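Local atomic coordinates of Atu0111 protein (Agrobacterium tumefaciens, PDB entry 2FSQ), a protein that is of unknown function but resembles 2H phosphoesterases and may be a related enzyme. Residues 78-92 with 218-232. Sequence-based numbering, arbitrary orientation. Where two conformers were deposited one is given.
Sequences TPVSSLHMTVFQGVI and MRPPAFCEFKDMNHF. With ACY (acetic acid), chain B.
H84 turns the edge of its imidazole toward the face of F232 in an edge-to-face pair, centroids 4.4 Å apart and planes at 54°. An antiparallel sheet carries H84 on strand 84-92, which strand 42-48 separates from 222-226; F232 lies just before strand 233-237. H84 and T86 form a His-x-Thr sequence like the catalytic motif of 2H phosphoesterases, consistent with a 2H-type site here. Chi1 of 57° carries the H84 imidazole toward F232, NE2 lying 3.4 Å from F232 CE2. N230, in the type I turn D228 to H231, has its amide beside the pyrrolidine of P79: ND2 comes within 3.2 Å of P79 CD, and the two side chains cross nearly perpendicularly. An Asx turn steadies this loop, D228 OD1 taking the N230 N-H from above the carboxylate plane. No direct hydrogen bond joins the two segments here; one water bridges S81 OG, N230 O and H231 ND1. Beside H84, M85 CB meets M218 SE at 3.6 Å, both selenomethionines, M218 in the conformer given. I92 CD1 meets the edge of F226, 3.7 Å from CE1. An acetic acid molecule, probably from the crystallisation liquor and also held by T182 OG1, accepts a hydrogen bond at OXT from T86 OG1, 2.9 Å away.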
loop_
_atom_site.group_PDB
_atom_site.type_symbol
_atom_site.label_atom_id
_atom_site.label_comp_id
_atom_site.label_asym_id
_atom_site.label_seq_id
_atom_site.Cartn_x
_atom_site.Cartn_y
_atom_site.Cartn_z
ATOM N N THR A 78 -6.085 7.599 -4.904
ATOM C CA THR A 78 -5.481 6.918 -6.035
ATOM C C THR A 78 -6.596 6.328 -6.922
ATOM O O THR A 78 -7.721 6.130 -6.466
ATOM C CB THR A 78 -4.569 5.800 -5.512
ATOM O OG1 THR A 78 -5.351 4.948 -4.662
ATOM C CG2 THR A 78 -3.444 6.397 -4.671
ATOM N N PRO A 79 -6.289 6.030 -8.192
ATOM C CA PRO A 79 -7.330 5.474 -9.074
ATOM C C PRO A 79 -7.825 4.107 -8.604
ATOM O O PRO A 79 -7.059 3.320 -8.059
ATOM C CB PRO A 79 -6.616 5.337 -10.435
ATOM C CG PRO A 79 -5.499 6.350 -10.343
ATOM C CD PRO A 79 -5.028 6.275 -8.914
ATOM N N VAL A 80 -9.092 3.810 -8.849
ATOM C CA VAL A 80 -9.609 2.496 -8.506
ATOM C C VAL A 80 -8.770 1.386 -9.150
ATOM O O VAL A 80 -8.463 0.365 -8.505
ATOM C CB VAL A 80 -11.099 2.371 -8.884
ATOM C CG1 VAL A 80 -11.559 0.914 -8.768
ATOM C CG2 VAL A 80 -11.934 3.309 -8.010
ATOM N N SER A 81 -8.348 1.574 -10.398
ATOM C CA SER A 81 -7.604 0.517 -11.081
ATOM C C SER A 81 -6.185 0.292 -10.515
ATOM O O SER A 81 -5.524 -0.671 -10.904
ATOM C CB SER A 81 -7.498 0.771 -12.585
ATOM O OG SER A 81 -6.768 1.965 -12.833
ATOM N N SER A 82 -5.726 1.202 -9.648
ATOM C CA SER A 82 -4.406 1.088 -9.009
ATOM C C SER A 82 -4.434 0.356 -7.689
ATOM O O SER A 82 -3.377 0.114 -7.127
ATOM C CB SER A 82 -3.783 2.460 -8.754
ATOM O OG SER A 82 -4.422 3.108 -7.662
ATOM N N LEU A 83 -5.618 0.047 -7.168
ATOM C CA LEU A 83 -5.706 -0.503 -5.814
ATOM C C LEU A 83 -4.960 -1.819 -5.692
ATOM O O LEU A 83 -5.072 -2.708 -6.540
ATOM C CB LEU A 83 -7.164 -0.669 -5.387
ATOM C CG LEU A 83 -7.950 0.641 -5.215
ATOM C CD1 LEU A 83 -9.451 0.392 -4.958
ATOM C CD2 LEU A 83 -7.354 1.579 -4.144
ATOM N N HIS A 84 -4.170 -1.931 -4.624
ATOM C CA HIS A 84 -3.325 -3.099 -4.453
ATOM C C HIS A 84 -2.894 -3.212 -3.013
ATOM O O HIS A 84 -2.909 -2.226 -2.274
ATOM C CB HIS A 84 -2.038 -2.964 -5.297
ATOM C CG HIS A 84 -1.245 -1.734 -4.975
ATOM N ND1 HIS A 84 -0.133 -1.721 -4.152
ATOM C CD2 HIS A 84 -1.414 -0.462 -5.397
ATOM C CE1 HIS A 84 0.325 -0.479 -4.061
ATOM N NE2 HIS A 84 -0.433 0.299 -4.814
HETATM N N MSE A 85 -2.509 -4.418 -2.624
HETATM C CA MSE A 85 -1.793 -4.610 -1.374
HETATM C C MSE A 85 -0.333 -4.864 -1.733
HETATM O O MSE A 85 -0.018 -5.839 -2.411
HETATM C CB MSE A 85 -2.323 -5.820 -0.599
HETATM C CG MSE A 85 -1.603 -5.958 0.737
HETATM SE SE MSE A 85 -2.098 -7.634 1.650
HETATM C CE MSE A 85 -0.834 -8.791 0.731
ATOM N N THR A 86 0.576 -4.020 -1.250
ATOM C CA THR A 86 2.010 -4.288 -1.440
ATOM C C THR A 86 2.412 -5.518 -0.617
ATOM O O THR A 86 1.987 -5.692 0.530
ATOM C CB THR A 86 2.820 -3.060 -1.040
ATOM O OG1 THR A 86 2.413 -1.983 -1.885
ATOM C CG2 THR A 86 4.337 -3.283 -1.201
ATOM N N VAL A 87 3.171 -6.406 -1.256
ATOM C CA VAL A 87 3.721 -7.574 -0.569
ATOM C C VAL A 87 5.159 -7.278 -0.139
ATOM O O VAL A 87 5.545 -7.577 0.984
ATOM C CB VAL A 87 3.701 -8.811 -1.475
ATOM C CG1 VAL A 87 4.313 -10.035 -0.780
ATOM C CG2 VAL A 87 2.257 -9.113 -1.887
ATOM N N PHE A 88 5.943 -6.667 -1.028
ATOM C CA PHE A 88 7.332 -6.304 -0.701
ATOM C C PHE A 88 7.721 -5.094 -1.523
ATOM O O PHE A 88 7.651 -5.144 -2.752
ATOM C CB PHE A 88 8.274 -7.483 -0.999
ATOM C CG PHE A 88 9.672 -7.270 -0.500
ATOM C CD1 PHE A 88 10.024 -7.665 0.777
ATOM C CD2 PHE A 88 10.645 -6.684 -1.314
ATOM C CE1 PHE A 88 11.318 -7.484 1.257
ATOM C CE2 PHE A 88 11.948 -6.483 -0.835
ATOM C CZ PHE A 88 12.288 -6.905 0.430
ATOM N N GLN A 89 8.084 -3.987 -0.860
ATOM C CA GLN A 89 8.481 -2.774 -1.578
ATOM C C GLN A 89 9.770 -3.004 -2.335
ATOM O O GLN A 89 10.733 -3.518 -1.768
ATOM C CB GLN A 89 8.753 -1.616 -0.622
ATOM C CG GLN A 89 7.539 -1.018 0.031
ATOM C CD GLN A 89 7.875 0.285 0.768
ATOM O OE1 GLN A 89 8.904 0.905 0.511
ATOM N NE2 GLN A 89 7.008 0.694 1.685
ATOM N N GLY A 90 9.808 -2.547 -3.587
ATOM C CA GLY A 90 11.052 -2.515 -4.361
ATOM C C GLY A 90 11.738 -1.171 -4.119
ATOM O O GLY A 90 11.557 -0.532 -3.081
ATOM N N VAL A 91 12.508 -0.716 -5.094
ATOM C CA VAL A 91 13.211 0.566 -4.947
ATOM C C VAL A 91 12.364 1.712 -5.468
ATOM O O VAL A 91 11.390 1.505 -6.196
ATOM C CB VAL A 91 14.603 0.577 -5.649
ATOM C CG1 VAL A 91 15.498 -0.485 -5.041
ATOM C CG2 VAL A 91 14.448 0.380 -7.160
ATOM N N ILE A 92 12.742 2.930 -5.101
ATOM C CA ILE A 92 12.036 4.116 -5.583
ATOM C C ILE A 92 12.998 5.296 -5.709
ATOM O O ILE A 92 13.946 5.427 -4.926
ATOM C CB ILE A 92 10.771 4.430 -4.691
ATOM C CG1 ILE A 92 9.800 5.373 -5.410
ATOM C CG2 ILE A 92 11.182 4.958 -3.304
ATOM C CD1 ILE A 92 8.442 5.550 -4.667
HETATM N N MSE A 218 -7.706 -11.111 -4.292
HETATM C CA MSE A 218 -6.663 -10.384 -5.028
HETATM C C MSE A 218 -6.011 -11.240 -6.095
HETATM O O MSE A 218 -6.194 -12.462 -6.146
HETATM C CB MSE A 218 -5.600 -9.830 -4.070
HETATM C CG MSE A 218 -6.135 -8.741 -3.179
HETATM SE SE MSE A 218 -4.829 -8.063 -1.918
HETATM C CE MSE A 218 -4.766 -9.584 -0.707
ATOM N N ARG A 219 -5.273 -10.579 -6.976
ATOM C CA ARG A 219 -4.459 -11.282 -7.948
ATOM C C ARG A 219 -3.240 -11.870 -7.226
ATOM O O ARG A 219 -2.879 -11.409 -6.142
ATOM C CB ARG A 219 -3.960 -10.311 -9.026
ATOM C CG ARG A 219 -4.980 -9.333 -9.608
ATOM C CD ARG A 219 -4.364 -8.661 -10.834
ATOM N NE ARG A 219 -5.148 -7.527 -11.323
ATOM C CZ ARG A 219 -4.656 -6.551 -12.084
ATOM N NH1 ARG A 219 -3.380 -6.562 -12.457
ATOM N NH2 ARG A 219 -5.436 -5.554 -12.476
ATOM N N PRO A 220 -2.577 -12.865 -7.837
ATOM C CA PRO A 220 -1.302 -13.351 -7.290
ATOM C C PRO A 220 -0.250 -12.224 -7.229
ATOM O O PRO A 220 -0.328 -11.254 -7.993
ATOM C CB PRO A 220 -0.854 -14.407 -8.300
ATOM C CG PRO A 220 -2.068 -14.767 -9.055
ATOM C CD PRO A 220 -2.987 -13.606 -9.049
ATOM N N PRO A 221 0.733 -12.361 -6.340
ATOM C CA PRO A 221 1.758 -11.310 -6.263
ATOM C C PRO A 221 2.480 -11.139 -7.595
ATOM O O PRO A 221 2.726 -12.122 -8.307
ATOM C CB PRO A 221 2.736 -11.849 -5.215
ATOM C CG PRO A 221 1.924 -12.813 -4.396
ATOM C CD PRO A 221 0.980 -13.459 -5.389
ATOM N N ALA A 222 2.820 -9.898 -7.920
ATOM C CA ALA A 222 3.491 -9.591 -9.161
ATOM C C ALA A 222 4.531 -8.507 -8.945
ATOM O O ALA A 222 4.265 -7.516 -8.263
ATOM C CB ALA A 222 2.465 -9.134 -10.217
ATOM N N PHE A 223 5.687 -8.684 -9.581
ATOM C CA PHE A 223 6.705 -7.640 -9.629
ATOM C C PHE A 223 6.282 -6.622 -10.692
ATOM O O PHE A 223 6.005 -6.996 -11.847
ATOM C CB PHE A 223 8.085 -8.245 -9.939
ATOM C CG PHE A 223 9.180 -7.223 -10.082
ATOM C CD1 PHE A 223 9.521 -6.391 -9.020
ATOM C CD2 PHE A 223 9.869 -7.094 -11.276
ATOM C CE1 PHE A 223 10.518 -5.447 -9.142
ATOM C CE2 PHE A 223 10.879 -6.157 -11.406
ATOM C CZ PHE A 223 11.212 -5.339 -10.338
ATOM N N CYS A 224 6.223 -5.348 -10.293
ATOM C CA CYS A 224 5.664 -4.274 -11.105
ATOM C C CYS A 224 6.617 -3.106 -11.168
ATOM O O CYS A 224 7.470 -2.926 -10.276
ATOM C CB CYS A 224 4.361 -3.730 -10.504
ATOM S SG CYS A 224 3.020 -4.932 -10.371
ATOM N N GLU A 225 6.457 -2.289 -12.201
ATOM C CA GLU A 225 7.090 -0.969 -12.225
ATOM C C GLU A 225 6.030 0.131 -12.240
ATOM O O GLU A 225 4.893 -0.095 -12.676
ATOM C CB GLU A 225 8.041 -0.825 -13.425
ATOM C CG GLU A 225 7.303 -0.805 -14.749
ATOM C CD GLU A 225 8.206 -0.786 -15.961
ATOM O OE1 GLU A 225 9.449 -0.895 -15.815
ATOM O OE2 GLU A 225 7.642 -0.690 -17.068
ATOM N N PHE A 226 6.403 1.328 -11.793
ATOM C CA PHE A 226 5.482 2.450 -11.777
ATOM C C PHE A 226 6.221 3.757 -12.017
ATOM O O PHE A 226 7.397 3.865 -11.637
ATOM C CB PHE A 226 4.708 2.521 -10.457
ATOM C CG PHE A 226 5.597 2.591 -9.227
ATOM C CD1 PHE A 226 6.037 3.821 -8.740
ATOM C CD2 PHE A 226 5.976 1.424 -8.558
ATOM C CE1 PHE A 226 6.863 3.895 -7.594
ATOM C CE2 PHE A 226 6.801 1.477 -7.427
ATOM C CZ PHE A 226 7.229 2.707 -6.923
ATOM N N LYS A 227 5.534 4.721 -12.627
ATOM C CA LYS A 227 6.040 6.091 -12.764
ATOM C C LYS A 227 5.642 6.926 -11.555
ATOM O O LYS A 227 6.365 7.820 -11.131
ATOM C CB LYS A 227 5.484 6.740 -14.044
ATOM C CG LYS A 227 5.805 8.236 -14.189
ATOM C CD LYS A 227 5.518 8.787 -15.593
ATOM C CE LYS A 227 6.633 9.767 -16.035
ATOM N NZ LYS A 227 6.579 10.194 -17.499
ATOM N N ASP A 228 4.484 6.601 -10.989
ATOM C CA ASP A 228 3.845 7.393 -9.942
ATOM C C ASP A 228 2.806 6.464 -9.305
ATOM O O ASP A 228 2.709 5.285 -9.678
ATOM C CB ASP A 228 3.198 8.688 -10.500
ATOM C CG ASP A 228 2.185 8.432 -11.589
ATOM O OD1 ASP A 228 1.541 7.357 -11.595
ATOM O OD2 ASP A 228 2.049 9.324 -12.462
HETATM N N MSE A 229 2.014 6.990 -8.387
HETATM C CA MSE A 229 1.080 6.148 -7.624
HETATM C C MSE A 229 -0.157 5.725 -8.396
HETATM O O MSE A 229 -1.001 5.005 -7.862
HETATM C CB MSE A 229 0.632 6.888 -6.370
HETATM C CG MSE A 229 1.751 7.165 -5.387
HETATM SE SE MSE A 229 2.824 5.582 -4.822
HETATM C CE MSE A 229 4.413 5.888 -5.879
ATOM N N ASN A 230 -0.276 6.177 -9.641
ATOM C CA ASN A 230 -1.516 5.963 -10.404
ATOM C C ASN A 230 -1.646 4.605 -11.095
ATOM O O ASN A 230 -2.749 4.218 -11.480
ATOM C CB ASN A 230 -1.677 7.062 -11.463
ATOM C CG ASN A 230 -1.969 8.411 -10.868
ATOM O OD1 ASN A 230 -1.424 9.435 -11.309
ATOM N ND2 ASN A 230 -2.828 8.435 -9.874
ATOM N N HIS A 231 -0.528 3.930 -11.332
ATOM C CA HIS A 231 -0.549 2.711 -12.144
ATOM C C HIS A 231 0.680 1.867 -11.910
ATOM O O HIS A 231 1.795 2.390 -11.846
ATOM C CB HIS A 231 -0.677 3.079 -13.631
ATOM C CG HIS A 231 -0.886 1.903 -14.524
ATOM N ND1 HIS A 231 -2.061 1.175 -14.543
ATOM C CD2 HIS A 231 -0.066 1.320 -15.428
ATOM C CE1 HIS A 231 -1.950 0.194 -15.423
ATOM N NE2 HIS A 231 -0.754 0.264 -15.979
ATOM N N PHE A 232 0.456 0.561 -11.801
ATOM C CA PHE A 232 1.514 -0.420 -11.527
ATOM C C PHE A 232 1.469 -1.480 -12.613
ATOM O O PHE A 232 0.522 -2.266 -12.675
ATOM C CB PHE A 232 1.326 -1.030 -10.135
ATOM C CG PHE A 232 1.390 -0.006 -9.051
ATOM C CD1 PHE A 232 2.596 0.254 -8.405
ATOM C CD2 PHE A 232 0.271 0.744 -8.707
ATOM C CE1 PHE A 232 2.680 1.233 -7.439
ATOM C CE2 PHE A 232 0.351 1.752 -7.764
ATOM C CZ PHE A 232 1.561 1.985 -7.108
HETATM C C ACY B . 1.458 1.300 -0.132
HETATM O O ACY B . 0.516 1.521 -0.941
HETATM O OXT ACY B . 2.156 0.252 -0.129
HETATM C CH3 ACY B . 1.735 2.322 0.935
HETATM O O HOH W 1 -4.004 1.967 -12.573
HETATM O O HOH W 2 -2.181 -0.322 -11.352
HETATM O O HOH W 3 -0.987 3.689 -5.387
#